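Local coordinates for extracellular ligand-binding receptor (Rhodopseudomonas palustris, PDB 3SG0), which probably serves as the solute-binding component of a transport system for lignin-derived aromatic acids, and holds benzoyl-formic acid in its pocket, at residues Thr33-Gly38 / Ile94-Thr99; Gln45-Thr50 / Gly308-Asp313; Pro115-Ala120 / Trp135-Val140. All coordinates share one frame; numbering follows the deposited sequence. Where two conformers were deposited one is given.

Contact 1 (Thr33-Gly38 / Ile94-Thr99); sequences TMSASG and IGSSLT. With 173 (benzoyl-formic acid), chain B.
I94 and T33 join two neighbouring parallel strands: T33 N donates to I94 O over 2.9 Å. G95 follows with no side chain and a backbone (phi 142°) that suits glycine; a CB here would run into T33 O. That oxygen receives CA-H...O contacts from G95 and S96, each CA 3.3 Å from T33 O, the one from S96 nearly straight. A cis peptide precedes S96, just beyond the end of strand 92-94. S96 OG, anti to its backbone N, lies 3.2 Å from S35 OG; both hydroxyls, and T33 OG1 with them, bond to the carboxylate of D70. These are the C-terminal ends of neighbouring parallel strands in the mixed sheet of a periplasmic binding protein of the leucine-binding family, where loops after the strands build the ligand site. S97 answers S35 directly: its OG stands beside its own backbone N (chi1 -51°) and accepts S35 N at 2.9 Å in a nearly straight bond, while the same oxygen bonds Q47 OE1. S35 itself centres an inverse gamma turn. L98 brings CG to 3.7 Å from S35 OG, its side chain also touching L43 and R198, and it holds the N-cap position of helix 99-111. At the first turn T99 grips the carboxylate of benzoyl-formic acid twice, N to O1A at 2.7 Å and OG1 to O1B at 2.7 Å; the helix end probably adds favourable polarisation, and R198 and A121 N supply further bonds to the ligand.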
ATOM      1  N   THR A  33      11.908  -3.511   6.807  1.00  7.86           N
ATOM      2  CA  THR A  33      12.287  -2.109   6.702  1.00  8.16           C
ATOM      3  C   THR A  33      11.037  -1.324   6.361  1.00  7.93           C
ATOM      4  O   THR A  33      10.268  -1.704   5.469  1.00  8.39           O
ATOM      5  CB  THR A  33      13.439  -1.891   5.688  1.00  9.21           C
ATOM      6  OG1 THR A  33      13.862  -0.517   5.715  1.00  9.20           O
ATOM      7  CG2 THR A  33      13.062  -2.299   4.269  1.00 10.43           C
HETATM    8  N   MSE A  34      10.799  -0.250   7.112  1.00  8.54           N
HETATM    9  CA  MSE A  34       9.594   0.549   6.922  1.00  8.33           C
HETATM   10  C   MSE A  34       9.909   2.017   7.103  1.00  7.68           C
HETATM   11  O   MSE A  34      10.897   2.381   7.758  1.00  8.28           O
HETATM   12  CB  MSE A  34       8.493   0.134   7.897  1.00  8.79           C
HETATM   13  CG  MSE A  34       8.839   0.362   9.362  1.00 10.48           C
HETATM   14 SE   MSE A  34       9.642  -1.200  10.264  0.50 16.84          SE
HETATM   15  CE  MSE A  34       8.005  -2.252  10.401  1.00 24.39           C
ATOM     16  N   SER A  35       9.067   2.859   6.519  1.00  7.91           N
ATOM     17  CA  SER A  35       9.283   4.301   6.551  1.00  8.42           C
ATOM     18  C   SER A  35       8.614   4.906   7.781  1.00  8.51           C
ATOM     19  O   SER A  35       7.579   5.548   7.694  1.00  9.18           O
ATOM     20  CB  SER A  35       8.764   4.947   5.263  1.00  8.66           C
ATOM     21  OG  SER A  35       9.328   4.330   4.108  1.00  9.51           O
ATOM     22  N   ALA A  36       9.198   4.643   8.943  1.00  8.50           N
ATOM     23  CA  ALA A  36       8.621   5.074  10.214  1.00  9.72           C
ATOM     24  C   ALA A  36       8.842   6.556  10.502  1.00 10.38           C
ATOM     25  O   ALA A  36       8.194   7.119  11.381  1.00 14.15           O
ATOM     26  CB  ALA A  36       9.145   4.211  11.359  1.00 11.74           C
ATOM     27  N   SER A  37       9.747   7.184   9.764  1.00  9.17           N
ATOM     28  CA  SER A  37       9.955   8.625   9.822  1.00  9.38           C
ATOM     29  C   SER A  37      10.097   9.122   8.385  1.00  9.56           C
ATOM     30  O   SER A  37      10.142   8.322   7.444  1.00  9.55           O
ATOM     31  CB  SER A  37      11.182   8.982  10.664  1.00 10.21           C
ATOM     32  OG  SER A  37      12.341   8.329  10.190  1.00 10.29           O
ATOM     33  N   GLY A  38      10.136  10.439   8.201  1.00  9.41           N
ATOM     34  CA  GLY A  38      10.108  11.021   6.871  1.00  9.56           C
ATOM     35  C   GLY A  38       8.679  11.170   6.382  1.00  8.31           C
ATOM     36  O   GLY A  38       7.734  10.933   7.128  1.00  8.72           O
ATOM     37  N   ILE A  94      10.685  -7.922   4.401  1.00  8.00           N
ATOM     38  CA  ILE A  94       9.431  -7.213   4.209  1.00  7.87           C
ATOM     39  C   ILE A  94       9.724  -5.719   4.130  1.00  8.17           C
ATOM     40  O   ILE A  94      10.467  -5.187   4.964  1.00  9.25           O
ATOM     41  CB  ILE A  94       8.446  -7.512   5.358  1.00  7.81           C
ATOM     42  CG1 ILE A  94       8.213  -9.030   5.473  1.00  8.98           C
ATOM     43  CG2 ILE A  94       7.158  -6.735   5.167  1.00  8.36           C
ATOM     44  CD1 ILE A  94       7.207  -9.431   6.539  1.00  9.77           C
ATOM     45  N   GLY A  95       9.176  -5.048   3.125  1.00  8.08           N
ATOM     46  CA  GLY A  95       9.300  -3.602   3.012  1.00  8.36           C
ATOM     47  C   GLY A  95       9.480  -3.134   1.580  1.00  7.26           C
ATOM     48  O   GLY A  95       9.421  -3.931   0.634  1.00  8.07           O
ATOM     49  N   SER A  96       9.645  -1.830   1.375  1.00  7.61           N
ATOM     50  CA  SER A  96       9.410  -0.813   2.383  1.00  7.34           C
ATOM     51  C   SER A  96       7.937  -0.391   2.310  1.00  7.55           C
ATOM     52  O   SER A  96       7.083  -1.134   1.810  1.00  8.13           O
ATOM     53  CB  SER A  96      10.362   0.359   2.130  1.00  8.45           C
ATOM     54  OG  SER A  96      10.189   1.407   3.075  1.00  9.13           O
ATOM     55  N   SER A  97       7.655   0.806   2.818  1.00  7.60           N
ATOM     56  CA  SER A  97       6.304   1.351   2.877  1.00  7.80           C
ATOM     57  C   SER A  97       5.901   2.098   1.618  1.00  7.38           C
ATOM     58  O   SER A  97       4.708   2.260   1.353  1.00  7.74           O
ATOM     59  CB  SER A  97       6.211   2.348   4.028  1.00  7.72           C
ATOM     60  OG  SER A  97       6.690   1.817   5.251  1.00  7.84           O
ATOM     61  N   LEU A  98       6.896   2.605   0.895  1.00  7.24           N
ATOM     62  CA  LEU A  98       6.676   3.503  -0.238  1.00  7.48           C
ATOM     63  C   LEU A  98       7.294   2.918  -1.489  1.00  7.19           C
ATOM     64  O   LEU A  98       8.265   2.162  -1.414  1.00  8.09           O
ATOM     65  CB  LEU A  98       7.312   4.874   0.003  1.00  8.04           C
ATOM     66  CG  LEU A  98       7.148   5.512   1.376  1.00  8.41           C
ATOM     67  CD1 LEU A  98       7.813   6.892   1.407  1.00 10.45           C
ATOM     68  CD2 LEU A  98       5.689   5.601   1.768  1.00  9.88           C
ATOM     69  N   THR A  99       6.756   3.301  -2.636  1.00  7.60           N
ATOM     70  CA  THR A  99       7.226   2.788  -3.908  1.00  8.12           C
ATOM     71  C   THR A  99       8.682   3.161  -4.230  1.00  7.97           C
ATOM     72  O   THR A  99       9.478   2.278  -4.543  1.00  8.50           O
ATOM     73  CB  THR A  99       6.264   3.180  -5.045  1.00  8.10           C
ATOM     74  OG1 THR A  99       5.020   2.495  -4.866  1.00  8.62           O
ATOM     75  CG2 THR A  99       6.840   2.804  -6.390  1.00  9.52           C
TER
HETATM   76  O1B 173 B 384       3.489   3.066  -2.736  1.00  9.35           O
HETATM   77  C1  173 B 384       3.612   4.156  -2.243  1.00 11.26           C
HETATM   78  O1A 173 B 384       4.661   5.016  -2.546  1.00 10.35           O
HETATM   79  C2  173 B 384       2.493   4.756  -1.435  1.00 11.86           C
HETATM   80  O2  173 B 384       2.493   5.921  -1.172  1.00 15.69           O
HETATM   81  C1G 173 B 384       1.436   3.822  -0.934  1.00 11.71           C
HETATM   82  C2D 173 B 384       1.853   2.497  -0.306  1.00 10.89           C
HETATM   83  C2E 173 B 384       0.797   1.528   0.183  1.00  9.81           C
HETATM   84  C3  173 B 384      -0.678   1.892   0.023  1.00 11.76           C
HETATM   85  C1E 173 B 384      -1.070   3.236  -0.619  1.00 11.97           C
HETATM   86  C1D 173 B 384      -0.020   4.217  -1.098  1.00 13.63           C

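Contact 2 (Gln45-Thr50 / Gly308-Asp313); sequences QPQSKT and GVHLWD
G308 fits against P46, Q47 and T50 where two helices pack in the buried interior: helix 41-50, which follows strand 28-34, and helix 306-328, contributed from far along the sequence. The local axes come within 7.9 Å and cross at -45°, running broadly in the same direction. The approach is close because G308 presents only backbone: P46 CB sits 3.5 Å from G308 N, and T50 OG1 lies 3.4 Å from G308 CA. A CB on this residue would collide with that hydroxyl and press on P46 O. T50 OG1, anti to its own carbonyl carbon (chi1 -65°), turns back to its own helix and donates to P46 O at 2.8 Å, tilted from the carbonyl plane. The same oxygen also takes a weak bond from T50 N, just past the kink that the proline makes. With the hydroxyl so occupied, the rest of T50 is apolar toward the partner helix: CB packs on L311 CD2, the two side chains sliding past each other in opposite directions, and CG2 approaches the edge of the W312 ring, 4.5 Å from CE3. L311 CD2 also presses on the backbone, 3.3 Å from Q47 O. Q47 reaches out with an extended chain; its NE2 lies near the plane of the H310 ring, at the edge, with the amide and ring turned 57° apart. That amide is held at both ends by residues beyond the two segments, NE2 by F307 O and OE1 by S97. H310 touches benzoyl-formic acid, while its buried ND1 has no hydrogen-bond partner in the model. Between the segments the chemistry is therefore steric fit, with polar groups satisfied mostly within their own helix or by outside partners, and Q47 tying the helix pair to the ligand-side loop.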
ATOM      1  N   GLN A  45       4.863   4.167  10.457  1.00  9.17           N
ATOM      2  CA  GLN A  45       4.661   4.086  11.900  1.00 10.47           C
ATOM      3  C   GLN A  45       3.636   3.014  12.293  1.00  9.38           C
ATOM      4  O   GLN A  45       3.881   2.238  13.206  1.00  9.92           O
ATOM      5  CB  GLN A  45       4.311   5.450  12.495  1.00 12.42           C
ATOM      6  CG  GLN A  45       5.519   6.295  12.775  1.00 18.61           C
ATOM      7  CD  GLN A  45       6.296   5.809  13.987  1.00 27.81           C
ATOM      8  OE1 GLN A  45       5.712   5.379  14.988  1.00 31.61           O
ATOM      9  NE2 GLN A  45       7.619   5.867  13.901  1.00 29.34           N
ATOM     10  N   PRO A  46       2.486   2.955  11.598  1.00  9.62           N
ATOM     11  CA  PRO A  46       1.537   1.869  11.875  1.00  9.35           C
ATOM     12  C   PRO A  46       2.177   0.491  11.695  1.00  8.18           C
ATOM     13  O   PRO A  46       1.878  -0.439  12.447  1.00  9.44           O
ATOM     14  CB  PRO A  46       0.445   2.108  10.825  1.00 10.21           C
ATOM     15  CG  PRO A  46       0.438   3.598  10.672  1.00 10.47           C
ATOM     16  CD  PRO A  46       1.896   3.981  10.719  1.00  9.71           C
ATOM     17  N   GLN A  47       3.037   0.358  10.695  1.00  8.04           N
ATOM     18  CA  GLN A  47       3.741  -0.897  10.453  1.00  8.35           C
ATOM     19  C   GLN A  47       4.687  -1.211  11.611  1.00  8.53           C
ATOM     20  O   GLN A  47       4.719  -2.331  12.106  1.00  9.39           O
ATOM     21  CB  GLN A  47       4.439  -0.843   9.096  1.00  8.33           C
ATOM     22  CG  GLN A  47       3.398  -0.804   7.978  1.00  7.69           C
ATOM     23  CD  GLN A  47       3.884  -0.223   6.675  1.00  7.70           C
ATOM     24  OE1 GLN A  47       5.057   0.136   6.517  1.00  8.67           O
ATOM     25  NE2 GLN A  47       2.971  -0.115   5.723  1.00  7.39           N
ATOM     26  N   SER A  48       5.419  -0.210  12.079  1.00  9.41           N
ATOM     27  CA  SER A  48       6.320  -0.393  13.211  0.68 10.01           C
ATOM     28  C   SER A  48       5.561  -0.895  14.437  1.00  9.87           C
ATOM     29  O   SER A  48       6.039  -1.760  15.173  1.00 11.45           O
ATOM     30  CB  SER A  48       7.013   0.927  13.532  0.68 11.16           C
ATOM     31  OG  SER A  48       7.965   0.757  14.566  0.68 11.44           O
ATOM     32  N   LYS A  49       4.367  -0.351  14.659  1.00  9.65           N
ATOM     33  CA  LYS A  49       3.555  -0.726  15.814  1.00 10.59           C
ATOM     34  C   LYS A  49       2.897  -2.087  15.675  1.00 10.34           C
ATOM     35  O   LYS A  49       2.498  -2.700  16.662  1.00 11.60           O
ATOM     36  CB  LYS A  49       2.503   0.340  16.097  1.00 11.85           C
ATOM     37  CG  LYS A  49       3.094   1.660  16.559  1.00 13.45           C
ATOM     38  CD  LYS A  49       2.033   2.729  16.761  1.00 18.14           C
ATOM     39  CE  LYS A  49       2.672   4.087  17.020  1.00 24.51           C
ATOM     40  NZ  LYS A  49       1.654   5.175  17.013  1.00 29.71           N
ATOM     41  N   THR A  50       2.802  -2.569  14.443  1.00  9.70           N
ATOM     42  CA  THR A  50       2.212  -3.874  14.174  1.00  9.83           C
ATOM     43  C   THR A  50       3.176  -5.026  14.472  1.00 10.18           C
ATOM     44  O   THR A  50       2.742  -6.145  14.736  1.00 10.62           O
ATOM     45  CB  THR A  50       1.691  -3.924  12.721  1.00  9.76           C
ATOM     46  OG1 THR A  50       0.619  -2.983  12.592  1.00  9.80           O
ATOM     47  CG2 THR A  50       1.195  -5.303  12.328  1.00 10.00           C
ATOM     48  N   GLY A 308      -0.790  -0.525   8.850  1.00  7.95           N
ATOM     49  CA  GLY A 308      -0.289  -1.653   9.613  1.00  8.00           C
ATOM     50  C   GLY A 308      -0.732  -2.987   9.026  1.00  7.72           C
ATOM     51  O   GLY A 308      -0.036  -4.005   9.136  1.00  8.13           O
ATOM     52  N   VAL A 309      -1.903  -2.991   8.397  1.00  8.15           N
ATOM     53  CA  VAL A 309      -2.438  -4.227   7.841  1.00  7.97           C
ATOM     54  C   VAL A 309      -1.631  -4.701   6.638  1.00  8.21           C
ATOM     55  O   VAL A 309      -1.694  -5.871   6.279  1.00  8.18           O
ATOM     56  CB  VAL A 309      -3.959  -4.131   7.542  1.00  8.45           C
ATOM     57  CG1 VAL A 309      -4.231  -3.810   6.071  1.00  9.30           C
ATOM     58  CG2 VAL A 309      -4.645  -5.432   7.936  1.00  9.65           C
ATOM     59  N   HIS A 310      -0.855  -3.817   6.027  1.00  7.61           N
ATOM     60  CA  HIS A 310      -0.003  -4.245   4.918  1.00  7.95           C
ATOM     61  C   HIS A 310       1.115  -5.135   5.434  1.00  8.23           C
ATOM     62  O   HIS A 310       1.548  -6.062   4.740  1.00  9.73           O
ATOM     63  CB  HIS A 310       0.477  -3.026   4.129  1.00  8.09           C
ATOM     64  CG  HIS A 310      -0.676  -2.266   3.577  1.00  7.87           C
ATOM     65  ND1 HIS A 310      -0.698  -0.912   3.301  1.00  9.98           N
ATOM     66  CD2 HIS A 310      -1.912  -2.733   3.300  1.00  6.51           C
ATOM     67  CE1 HIS A 310      -1.908  -0.589   2.862  1.00  6.16           C
ATOM     68  NE2 HIS A 310      -2.654  -1.678   2.847  1.00 10.80           N
ATOM     69  N   LEU A 311       1.564  -4.891   6.661  1.00  7.72           N
ATOM     70  CA  LEU A 311       2.502  -5.804   7.308  1.00  7.51           C
ATOM     71  C   LEU A 311       1.769  -7.082   7.728  1.00  8.10           C
ATOM     72  O   LEU A 311       2.224  -8.197   7.463  1.00  8.17           O
ATOM     73  CB  LEU A 311       3.168  -5.130   8.507  1.00  8.42           C
ATOM     74  CG  LEU A 311       4.101  -6.019   9.332  1.00  8.30           C
ATOM     75  CD1 LEU A 311       5.145  -6.717   8.473  1.00  9.82           C
ATOM     76  CD2 LEU A 311       4.756  -5.193  10.425  1.00 10.01           C
ATOM     77  N   TRP A 312       0.615  -6.918   8.367  1.00  8.01           N
ATOM     78  CA  TRP A 312      -0.160  -8.060   8.838  1.00  8.06           C
ATOM     79  C   TRP A 312      -0.481  -9.049   7.707  1.00  7.45           C
ATOM     80  O   TRP A 312      -0.227 -10.252   7.834  1.00  8.42           O
ATOM     81  CB  TRP A 312      -1.447  -7.569   9.496  1.00  8.74           C
ATOM     82  CG  TRP A 312      -2.287  -8.658  10.080  1.00  8.52           C
ATOM     83  CD1 TRP A 312      -3.325  -9.294   9.479  1.00  9.46           C
ATOM     84  CD2 TRP A 312      -2.156  -9.240  11.380  1.00  9.27           C
ATOM     85  NE1 TRP A 312      -3.856 -10.239  10.323  1.00 10.76           N
ATOM     86  CE2 TRP A 312      -3.159 -10.222  11.501  1.00 10.22           C
ATOM     87  CE3 TRP A 312      -1.298  -9.016  12.461  1.00 11.27           C
ATOM     88  CZ2 TRP A 312      -3.320 -10.990  12.655  1.00 13.14           C
ATOM     89  CZ3 TRP A 312      -1.463  -9.779  13.606  1.00 12.94           C
ATOM     90  CH2 TRP A 312      -2.465 -10.752  13.692  1.00 15.10           C
ATOM     91  N   ASP A 313      -1.057  -8.548   6.616  1.00  7.94           N
ATOM     92  CA  ASP A 313      -1.444  -9.407   5.499  1.00  7.57           C
ATOM     93  C   ASP A 313      -0.206 -10.064   4.868  1.00  7.27           C
ATOM     94  O   ASP A 313      -0.270 -11.206   4.413  1.00  8.09           O
ATOM     95  CB  ASP A 313      -2.181  -8.615   4.409  1.00  8.00           C
ATOM     96  CG  ASP A 313      -3.659  -8.340   4.712  1.00  8.48           C
ATOM     97  OD1 ASP A 313      -4.239  -8.891   5.686  1.00  8.86           O
ATOM     98  OD2 ASP A 313      -4.239  -7.557   3.910  1.00  9.07           O
TER

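Contact 3 (Pro115-Ala120 / Trp135-Val140); sequences PLMTMA and WVYKVV. With 173 (benzoyl-formic acid), chain B.
Selenomethionine M117 sets CG beside its backbone N (chi1 -43°) and bends again at the next two torsions, which folds its methyl CE back to 3.7 Å from Y137 CB. SE then lies 5.2 Å from the Y137 ring centroid, an oblique Met-aromatic contact; the ring also stacks on H364, and its OH bonds R341 O. K138, extended through chi3, lays its methylenes past T118 CG2 and brings CE to 3.3 Å from A120 O; chi4 (-70°) then turns NZ aside. NZ donates to V140 O at 2.8 Å from above the carbonyl plane, 38° out of it, and also bonds A121 O and N142 OD1. An alanine in place of K138 would probably leave the carbonyls of V140 and A121 and N142 OD1 without this shared donor and open a gap where CG to CE pass A120 O. The backbones of strands 116-118 and 136-138 run parallel at the edge of the six-stranded sheet, 136-138 outermost. The ladder goes L116 N to W135 O, Y137 N to L116 O (2.8 Å), then T118 N to Y137 O. L116 and V136 lie side by side on the face that also carries T118 and K138. Past T118 the chains part, and two waters take over: one links T118 O to V139 N, the other joins T118 O and A120 O to V140 N. The loops so bridged face benzoyl-formic acid, with A120 CB 3.5 Å from O1B and V140 CG1 3.9 Å from C3. Direct strand bonds thus give way to water and the amino group of buried K138 next to the ligand.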
ATOM      1  N   PRO A 115      12.748 -14.120  -0.464  1.00  7.78           N
ATOM      2  CA  PRO A 115      11.473 -13.487  -0.807  1.00  8.30           C
ATOM      3  C   PRO A 115      11.343 -12.115  -0.155  1.00  7.87           C
ATOM      4  O   PRO A 115      11.735 -11.914   1.004  1.00  8.57           O
ATOM      5  CB  PRO A 115      10.413 -14.427  -0.217  1.00  9.71           C
ATOM      6  CG  PRO A 115      11.110 -15.642   0.189  1.00 15.14           C
ATOM      7  CD  PRO A 115      12.579 -15.388   0.265  1.00  8.51           C
ATOM      8  N   LEU A 116      10.785 -11.178  -0.912  1.00  7.42           N
ATOM      9  CA  LEU A 116      10.518  -9.816  -0.473  1.00  7.44           C
ATOM     10  C   LEU A 116       9.020  -9.581  -0.504  1.00  7.09           C
ATOM     11  O   LEU A 116       8.405  -9.694  -1.565  1.00  7.93           O
ATOM     12  CB  LEU A 116      11.191  -8.802  -1.407  1.00  8.28           C
ATOM     13  CG  LEU A 116      10.836  -7.330  -1.162  1.00  8.46           C
ATOM     14  CD1 LEU A 116      11.334  -6.854   0.192  1.00  9.93           C
ATOM     15  CD2 LEU A 116      11.374  -6.441  -2.269  1.00 10.09           C
HETATM   16  N   MSE A 117       8.435  -9.265   0.649  1.00  7.52           N
HETATM   17  CA  MSE A 117       7.032  -8.871   0.722  1.00  7.39           C
HETATM   18  C   MSE A 117       7.012  -7.348   0.754  1.00  6.97           C
HETATM   19  O   MSE A 117       7.274  -6.748   1.803  1.00  7.79           O
HETATM   20  CB  MSE A 117       6.367  -9.421   1.985  1.00  7.38           C
HETATM   21  CG  MSE A 117       6.719 -10.858   2.321  1.00  7.67           C
HETATM   22 SE   MSE A 117       6.251 -12.168   0.991  0.65  8.68          SE
HETATM   23  CE  MSE A 117       4.303 -11.974   1.101  1.00  9.61           C
ATOM     24  N   THR A 118       6.763  -6.695  -0.375  1.00  7.13           N
ATOM     25  CA  THR A 118       6.740  -5.242  -0.349  1.00  7.42           C
ATOM     26  C   THR A 118       5.422  -4.743   0.221  1.00  7.08           C
ATOM     27  O   THR A 118       4.385  -5.385   0.041  1.00  7.34           O
ATOM     28  CB  THR A 118       7.020  -4.630  -1.733  1.00  7.81           C
ATOM     29  OG1 THR A 118       7.108  -3.210  -1.598  1.00  9.21           O
ATOM     30  CG2 THR A 118       5.934  -4.952  -2.750  1.00  9.18           C
HETATM   31  N   MSE A 119       5.460  -3.608   0.917  1.00  7.14           N
HETATM   32  CA  MSE A 119       4.252  -3.025   1.502  1.00  7.66           C
HETATM   33  C   MSE A 119       3.743  -1.810   0.724  1.00  7.42           C
HETATM   34  O   MSE A 119       2.786  -1.152   1.148  1.00  8.14           O
HETATM   35  CB  MSE A 119       4.469  -2.688   2.983  1.00  7.74           C
HETATM   36  CG  MSE A 119       4.782  -3.919   3.823  1.00  8.48           C
HETATM   37 SE   MSE A 119       4.982  -3.546   5.707  0.66  8.75          SE
HETATM   38  CE  MSE A 119       6.704  -2.627   5.654  1.00 10.39           C
ATOM     39  N   ALA A 120       4.363  -1.529  -0.418  1.00  7.39           N
ATOM     40  CA  ALA A 120       4.024  -0.368  -1.226  1.00  7.43           C
ATOM     41  C   ALA A 120       3.048  -0.737  -2.346  1.00  6.95           C
ATOM     42  O   ALA A 120       2.664  -1.904  -2.484  1.00  7.84           O
ATOM     43  CB  ALA A 120       5.295   0.263  -1.762  1.00  8.90           C
ATOM     44  N   TRP A 135      10.893 -13.068  -7.000  1.00  7.93           N
ATOM     45  CA  TRP A 135      11.183 -13.092  -5.571  1.00  8.28           C
ATOM     46  C   TRP A 135      10.314 -12.135  -4.761  1.00  8.00           C
ATOM     47  O   TRP A 135      10.456 -12.084  -3.544  1.00  9.64           O
ATOM     48  CB  TRP A 135      12.679 -12.818  -5.330  1.00  8.86           C
ATOM     49  CG  TRP A 135      13.516 -13.944  -5.830  1.00  7.94           C
ATOM     50  CD1 TRP A 135      14.103 -14.050  -7.051  1.00  9.26           C
ATOM     51  CD2 TRP A 135      13.799 -15.161  -5.138  1.00  8.46           C
ATOM     52  NE1 TRP A 135      14.749 -15.257  -7.162  1.00  9.57           N
ATOM     53  CE2 TRP A 135      14.581 -15.957  -5.995  1.00  9.34           C
ATOM     54  CE3 TRP A 135      13.475 -15.652  -3.864  1.00  8.79           C
ATOM     55  CZ2 TRP A 135      15.039 -17.222  -5.627  1.00 10.33           C
ATOM     56  CZ3 TRP A 135      13.935 -16.905  -3.498  1.00  9.88           C
ATOM     57  CH2 TRP A 135      14.703 -17.677  -4.379  1.00 10.43           C
ATOM     58  N   VAL A 136       9.411 -11.402  -5.406  1.00  7.27           N
ATOM     59  CA  VAL A 136       8.679 -10.327  -4.748  1.00  7.31           C
ATOM     60  C   VAL A 136       7.183 -10.610  -4.723  1.00  7.41           C
ATOM     61  O   VAL A 136       6.611 -11.033  -5.733  1.00  7.79           O
ATOM     62  CB  VAL A 136       8.926  -8.990  -5.487  1.00  7.59           C
ATOM     63  CG1 VAL A 136       8.260  -7.819  -4.758  1.00  9.11           C
ATOM     64  CG2 VAL A 136      10.413  -8.747  -5.641  1.00  9.25           C
ATOM     65  N   TYR A 137       6.552 -10.375  -3.575  1.00  6.99           N
ATOM     66  CA  TYR A 137       5.099 -10.478  -3.429  1.00  7.08           C
ATOM     67  C   TYR A 137       4.569  -9.167  -2.884  1.00  6.95           C
ATOM     68  O   TYR A 137       5.319  -8.387  -2.284  1.00  7.72           O
ATOM     69  CB  TYR A 137       4.725 -11.661  -2.531  1.00  7.06           C
ATOM     70  CG  TYR A 137       5.108 -12.962  -3.170  1.00  7.48           C
ATOM     71  CD1 TYR A 137       4.290 -13.545  -4.126  1.00  8.35           C
ATOM     72  CD2 TYR A 137       6.315 -13.581  -2.875  1.00  8.33           C
ATOM     73  CE1 TYR A 137       4.644 -14.727  -4.740  1.00  8.10           C
ATOM     74  CE2 TYR A 137       6.686 -14.757  -3.501  1.00  8.57           C
ATOM     75  CZ  TYR A 137       5.843 -15.320  -4.436  1.00  8.45           C
ATOM     76  OH  TYR A 137       6.178 -16.489  -5.088  1.00  9.42           O
ATOM     77  N   LYS A 138       3.276  -8.929  -3.062  1.00  6.85           N
ATOM     78  CA  LYS A 138       2.740  -7.595  -2.834  1.00  7.21           C
ATOM     79  C   LYS A 138       1.274  -7.642  -2.438  1.00  6.48           C
ATOM     80  O   LYS A 138       0.406  -7.864  -3.284  1.00  7.59           O
ATOM     81  CB  LYS A 138       2.916  -6.791  -4.125  1.00  7.64           C
ATOM     82  CG  LYS A 138       2.398  -5.374  -4.094  1.00  7.50           C
ATOM     83  CD  LYS A 138       2.764  -4.653  -5.387  1.00  8.08           C
ATOM     84  CE  LYS A 138       2.253  -3.235  -5.429  1.00  7.49           C
ATOM     85  NZ  LYS A 138       0.773  -3.201  -5.546  1.00  7.64           N
ATOM     86  N   VAL A 139       0.989  -7.407  -1.163  1.00  6.63           N
ATOM     87  CA  VAL A 139      -0.392  -7.478  -0.693  1.00  7.13           C
ATOM     88  C   VAL A 139      -1.256  -6.262  -1.004  1.00  7.39           C
ATOM     89  O   VAL A 139      -2.481  -6.398  -1.043  1.00  7.67           O
ATOM     90  CB  VAL A 139      -0.495  -7.798   0.814  1.00  7.70           C
ATOM     91  CG1 VAL A 139       0.087  -9.173   1.104  1.00  9.02           C
ATOM     92  CG2 VAL A 139       0.126  -6.699   1.675  1.00  8.01           C
ATOM     93  N   VAL A 140      -0.682  -5.079  -1.211  1.00  7.33           N
ATOM     94  CA  VAL A 140      -1.516  -3.921  -1.548  1.00  7.57           C
ATOM     95  C   VAL A 140      -1.926  -4.070  -3.006  1.00  7.57           C
ATOM     96  O   VAL A 140      -1.080  -4.350  -3.843  1.00  7.37           O
ATOM     97  CB  VAL A 140      -0.749  -2.602  -1.354  1.00  7.46           C
ATOM     98  CG1 VAL A 140      -1.586  -1.426  -1.840  1.00  9.20           C
ATOM     99  CG2 VAL A 140      -0.372  -2.418   0.107  1.00  8.71           C
TER
HETATM  100  O1B 173 B 384       3.489   3.066  -2.736  1.00  9.35           O
HETATM  101  C1  173 B 384       3.612   4.156  -2.243  1.00 11.26           C
HETATM  102  O1A 173 B 384       4.661   5.016  -2.546  1.00 10.35           O
HETATM  103  C2  173 B 384       2.493   4.756  -1.435  1.00 11.86           C
HETATM  104  O2  173 B 384       2.493   5.921  -1.172  1.00 15.69           O
HETATM  105  C1G 173 B 384       1.436   3.822  -0.934  1.00 11.71           C
HETATM  106  C2D 173 B 384       1.853   2.497  -0.306  1.00 10.89           C
HETATM  107  C2E 173 B 384       0.797   1.528   0.183  1.00  9.81           C
HETATM  108  C3  173 B 384      -0.678   1.892   0.023  1.00 11.76           C
HETATM  109  C1E 173 B 384      -1.070   3.236  -0.619  1.00 11.97           C
HETATM  110  C1D 173 B 384      -0.020   4.217  -1.098  1.00 13.63           C
HETATM  111  O   HOH W   1       3.374  -7.933   0.535  1.00  7.87           O
HETATM  112  O   HOH W   2       2.072  -4.232  -0.942  1.00  8.11           O

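In the fold
All three contacts are buried in the core. Contacts 1 and 3 belong to the same sheet and are stitched together where G95 N meets M117 O and S96 O meets M119 N, whereas contact 2 is a helix pair packed against it. Their chemistry follows their places: hydroxyls and a carboxylate at the strand end of contact 1, close steric fit round a glycine in contact 2, and a backbone ladder continued by water in contact 3. Strand 28-34 leads into helix 41-50, so contacts 1 and 2 are neighbours in the chain as well as in space. H310 of contact 2 packs on V140 of contact 3, and all three reach the bound benzoyl-formic acid.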